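Local coordinates for titin (Homo sapiens, PDB 3LCY), which acts as a giant elastic scaffold of the muscle sarcomere, represented here by two tandem immunoglobulin domains of its A-band region, at residues 69-79 with 90-98. Numbering follows the deposited sequence.
Sequences TEEQEDEGVYT and ETSSKLLLQ
Gly-76 and Leu-95 pair at the open end of the antiparallel F-G hairpin of an I-set immunoglobulin domain, preceded by the tyrosine corner of the E-F turn. Each bonds the other: Gly-76 N gives to Leu-95 O at 3.1 Å, while Leu-95 N returns to Gly-76 O at 2.9 Å. Two residues on, Tyr-78 and Ser-93 form the next hydrogen-bonded pair. Tyr-78 N reaches Ser-93 O at 3.0 Å, and Ser-93 N returns to Tyr-78 O at 3.2 Å. Outer backbone edges are also served: Arg-43 donates to the carbonyls of Glu-75 and Val-77, and Lys-94 pairs with Val-17.

Tyr-78 stands with CG anti to its carbonyl carbon (chi1 -73°), which carries the ring back past Leu-95, its CE2 3.9 Å from Leu-95 CB. The phenol OH then donates to the carbonyl four residues back, meeting a lone pair of Asp-74 O within the plane of that carbonyl at 2.6 Å and tying the turn to the strand. Asp-74 OD1 accepts Glu-70 N and, weakly, Glu-71 N; its other oxygen, OD2, pairs with Lys-53. Leu-95 and Leu-97 pack against the turn: Leu-95 CD2 touches Asp-74 O, and Leu-97 CD1 lies 3.7 Å from Gln-72 O.

Where the strand pairing ends, a water replaces a direct bond: it accepts from Leu-97 N and donates to Glu-75 OE2, an oxygen that also forms a salt bridge with Arg-130 of the second Ig domain. Gln-72 OE1 likewise takes Gly-129 N, so the E-F turn and the adjoining strand end take part in the interdomain junction. Farther along toward the hairpin turn, in a non-hydrogen-bonded pair, the hydroxyls Thr-79 OG1 and Ser-92 OG bond at 2.7 Å.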
loop_
_atom_site.group_PDB
_atom_site.type_symbol
_atom_site.label_atom_id
_atom_site.label_comp_id
_atom_site.label_asym_id
_atom_site.label_seq_id
_atom_site.Cartn_x
_atom_site.Cartn_y
_atom_site.Cartn_z
ATOM N N THR A 69 -11.647 -3.540 -2.334
ATOM C CA THR A 69 -10.539 -3.165 -1.547
ATOM C C THR A 69 -10.840 -3.002 -0.094
ATOM O O THR A 69 -11.807 -2.466 0.264
ATOM C CB THR A 69 -9.893 -1.934 -2.123
ATOM O OG1 THR A 69 -10.710 -0.798 -1.901
ATOM C CG2 THR A 69 -9.708 -2.108 -3.548
ATOM N N GLU A 70 -9.969 -3.519 0.739
ATOM C CA GLU A 70 -10.130 -3.401 2.142
ATOM C C GLU A 70 -8.903 -2.856 2.802
ATOM O O GLU A 70 -8.982 -2.221 3.788
ATOM C CB GLU A 70 -10.472 -4.745 2.732
ATOM C CG GLU A 70 -9.746 -5.881 2.113
ATOM C CD GLU A 70 -9.835 -7.158 2.887
ATOM O OE1 GLU A 70 -10.479 -7.179 3.910
ATOM O OE2 GLU A 70 -9.261 -8.155 2.484
ATOM N N GLU A 71 -7.757 -3.129 2.225
ATOM C CA GLU A 71 -6.483 -2.787 2.811
ATOM C C GLU A 71 -5.504 -2.286 1.804
ATOM O O GLU A 71 -5.644 -2.488 0.666
ATOM C CB GLU A 71 -5.903 -3.972 3.572
ATOM C CG GLU A 71 -5.506 -5.108 2.702
ATOM C CD GLU A 71 -4.879 -6.247 3.413
ATOM O OE1 GLU A 71 -4.730 -6.197 4.608
ATOM O OE2 GLU A 71 -4.540 -7.223 2.774
ATOM N N GLN A 72 -4.491 -1.606 2.274
ATOM C CA GLN A 72 -3.482 -1.011 1.441
ATOM C C GLN A 72 -2.761 -1.986 0.577
ATOM O O GLN A 72 -2.325 -1.663 -0.452
ATOM C CB GLN A 72 -2.505 -0.212 2.277
ATOM C CG GLN A 72 -2.888 1.187 2.380
ATOM C CD GLN A 72 -2.073 1.972 3.329
ATOM O OE1 GLN A 72 -2.051 3.162 3.271
ATOM N NE2 GLN A 72 -1.410 1.321 4.196
ATOM N N GLU A 73 -2.669 -3.196 1.033
ATOM C CA GLU A 73 -1.971 -4.241 0.343
ATOM C C GLU A 73 -2.612 -4.705 -0.967
ATOM O O GLU A 73 -2.036 -5.439 -1.698
ATOM C CB GLU A 73 -1.765 -5.384 1.299
ATOM C CG GLU A 73 -0.681 -5.152 2.257
ATOM C CD GLU A 73 -1.130 -4.759 3.618
ATOM O OE1 GLU A 73 -0.544 -5.196 4.603
ATOM O OE2 GLU A 73 -2.038 -3.975 3.719
ATOM N N ASP A 74 -3.848 -4.302 -1.195
ATOM C CA ASP A 74 -4.620 -4.603 -2.376
ATOM C C ASP A 74 -4.136 -3.820 -3.545
ATOM O O ASP A 74 -4.496 -4.104 -4.624
ATOM C CB ASP A 74 -6.105 -4.312 -2.185
ATOM C CG ASP A 74 -6.733 -5.195 -1.245
ATOM O OD1 ASP A 74 -7.672 -4.814 -0.637
ATOM O OD2 ASP A 74 -6.294 -6.274 -1.092
ATOM N N GLU A 75 -3.337 -2.813 -3.304
ATOM C CA GLU A 75 -2.804 -2.019 -4.344
ATOM C C GLU A 75 -1.771 -2.806 -5.119
ATOM O O GLU A 75 -1.351 -3.823 -4.694
ATOM C CB GLU A 75 -2.199 -0.760 -3.771
ATOM C CG GLU A 75 -0.771 -0.906 -3.320
ATOM C CD GLU A 75 -0.385 0.021 -2.253
ATOM O OE1 GLU A 75 0.436 -0.325 -1.445
ATOM O OE2 GLU A 75 -0.901 1.090 -2.218
ATOM N N GLY A 76 -1.390 -2.349 -6.286
ATOM C CA GLY A 76 -0.397 -3.094 -6.997
ATOM C C GLY A 76 -0.727 -3.808 -8.251
ATOM O O GLY A 76 -1.697 -3.563 -8.840
ATOM N N VAL A 77 0.149 -4.708 -8.656
ATOM C CA VAL A 77 -0.014 -5.473 -9.886
ATOM C C VAL A 77 -1.044 -6.591 -9.932
ATOM O O VAL A 77 -1.131 -7.406 -9.044
ATOM C CB VAL A 77 1.332 -6.079 -10.321
ATOM C CG1 VAL A 77 1.187 -6.819 -11.616
ATOM C CG2 VAL A 77 2.371 -5.011 -10.454
ATOM N N TYR A 78 -1.811 -6.606 -11.012
ATOM C CA TYR A 78 -2.810 -7.628 -11.268
ATOM C C TYR A 78 -2.572 -8.108 -12.682
ATOM O O TYR A 78 -2.397 -7.311 -13.581
ATOM C CB TYR A 78 -4.226 -7.105 -11.086
ATOM C CG TYR A 78 -4.586 -6.887 -9.653
ATOM C CD1 TYR A 78 -5.074 -7.916 -8.882
ATOM C CD2 TYR A 78 -4.418 -5.658 -9.066
ATOM C CE1 TYR A 78 -5.394 -7.721 -7.579
ATOM C CE2 TYR A 78 -4.724 -5.459 -7.769
ATOM C CZ TYR A 78 -5.222 -6.491 -7.028
ATOM O OH TYR A 78 -5.532 -6.277 -5.724
ATOM N N THR A 79 -2.559 -9.412 -12.875
ATOM C CA THR A 79 -2.316 -9.981 -14.187
ATOM C C THR A 79 -3.419 -10.893 -14.687
ATOM O O THR A 79 -3.854 -11.785 -13.988
ATOM C CB THR A 79 -1.006 -10.767 -14.192
ATOM O OG1 THR A 79 0.062 -9.904 -13.820
ATOM C CG2 THR A 79 -0.718 -11.320 -15.553
ATOM N N GLU A 90 -0.689 -12.528 -22.126
ATOM C CA GLU A 90 -0.665 -11.974 -20.787
ATOM C C GLU A 90 -0.749 -10.447 -20.779
ATOM O O GLU A 90 -0.185 -9.783 -21.639
ATOM C CB GLU A 90 0.604 -12.442 -20.080
ATOM C CG GLU A 90 1.020 -11.613 -18.899
ATOM C CD GLU A 90 2.353 -12.047 -18.344
ATOM O OE1 GLU A 90 2.643 -13.254 -18.377
ATOM O OE2 GLU A 90 3.110 -11.179 -17.872
ATOM N N THR A 91 -1.457 -9.896 -19.803
ATOM C CA THR A 91 -1.592 -8.450 -19.681
ATOM C C THR A 91 -1.710 -8.034 -18.218
ATOM O O THR A 91 -2.443 -8.649 -17.443
ATOM C CB THR A 91 -2.804 -7.925 -20.468
ATOM O OG1 THR A 91 -3.022 -6.547 -20.143
ATOM C CG2 THR A 91 -4.048 -8.724 -20.123
ATOM N N SER A 92 -0.982 -6.986 -17.848
ATOM C CA SER A 92 -0.933 -6.549 -16.458
ATOM C C SER A 92 -1.089 -5.040 -16.312
ATOM O O SER A 92 -0.723 -4.275 -17.204
ATOM C CB SER A 92 0.380 -6.996 -15.813
ATOM O OG SER A 92 0.561 -8.394 -15.941
ATOM N N SER A 93 -1.636 -4.625 -15.175
ATOM C CA SER A 93 -1.768 -3.213 -14.844
ATOM C C SER A 93 -1.805 -3.069 -13.327
ATOM O O SER A 93 -1.879 -4.066 -12.609
ATOM C CB SER A 93 -3.029 -2.620 -15.476
ATOM O OG SER A 93 -4.199 -3.123 -14.858
ATOM N N LYS A 94 -1.745 -1.837 -12.837
ATOM C CA LYS A 94 -1.692 -1.608 -11.399
ATOM C C LYS A 94 -2.938 -0.930 -10.847
ATOM O O LYS A 94 -3.624 -0.187 -11.551
ATOM C CB LYS A 94 -0.452 -0.792 -11.028
ATOM C CG LYS A 94 0.854 -1.542 -11.199
ATOM C CD LYS A 94 2.037 -0.653 -10.869
ATOM C CE LYS A 94 3.342 -1.422 -10.960
ATOM N NZ LYS A 94 4.523 -0.529 -10.805
ATOM N N LEU A 95 -3.219 -1.196 -9.577
ATOM C CA LEU A 95 -4.328 -0.559 -8.882
ATOM C C LEU A 95 -3.794 0.497 -7.924
ATOM O O LEU A 95 -3.008 0.192 -7.028
ATOM C CB LEU A 95 -5.149 -1.598 -8.115
ATOM C CG LEU A 95 -6.259 -1.051 -7.216
ATOM C CD1 LEU A 95 -7.204 -0.161 -8.008
ATOM C CD2 LEU A 95 -7.018 -2.185 -6.537
ATOM N N LEU A 96 -4.210 1.741 -8.127
ATOM C CA LEU A 96 -3.794 2.833 -7.257
ATOM C C LEU A 96 -4.918 3.193 -6.295
ATOM O O LEU A 96 -6.049 3.442 -6.711
ATOM C CB LEU A 96 -3.376 4.058 -8.075
ATOM C CG LEU A 96 -2.043 3.997 -8.827
ATOM C CD1 LEU A 96 -2.035 2.882 -9.861
ATOM C CD2 LEU A 96 -1.749 5.333 -9.485
ATOM N N LEU A 97 -4.603 3.215 -5.006
ATOM C CA LEU A 97 -5.604 3.502 -3.989
ATOM C C LEU A 97 -5.673 4.987 -3.660
ATOM O O LEU A 97 -4.727 5.737 -3.907
ATOM C CB LEU A 97 -5.322 2.704 -2.716
ATOM C CG LEU A 97 -5.333 1.182 -2.854
ATOM C CD1 LEU A 97 -5.055 0.531 -1.511
ATOM C CD2 LEU A 97 -6.658 0.700 -3.420
ATOM N N GLN A 98 -6.804 5.400 -3.100
ATOM C CA GLN A 98 -6.982 6.766 -2.630
ATOM C C GLN A 98 -7.474 6.753 -1.188
ATOM O O GLN A 98 -8.492 6.134 -0.875
ATOM C CB GLN A 98 -7.972 7.518 -3.520
ATOM C CG GLN A 98 -7.505 7.706 -4.949
ATOM C CD GLN A 98 -8.564 8.342 -5.826
ATOM O OE1 GLN A 98 -8.534 8.209 -7.048
ATOM N NE2 GLN A 98 -9.511 9.034 -5.203
HETATM O O HOH W 1 -1.827 2.934 -4.180
#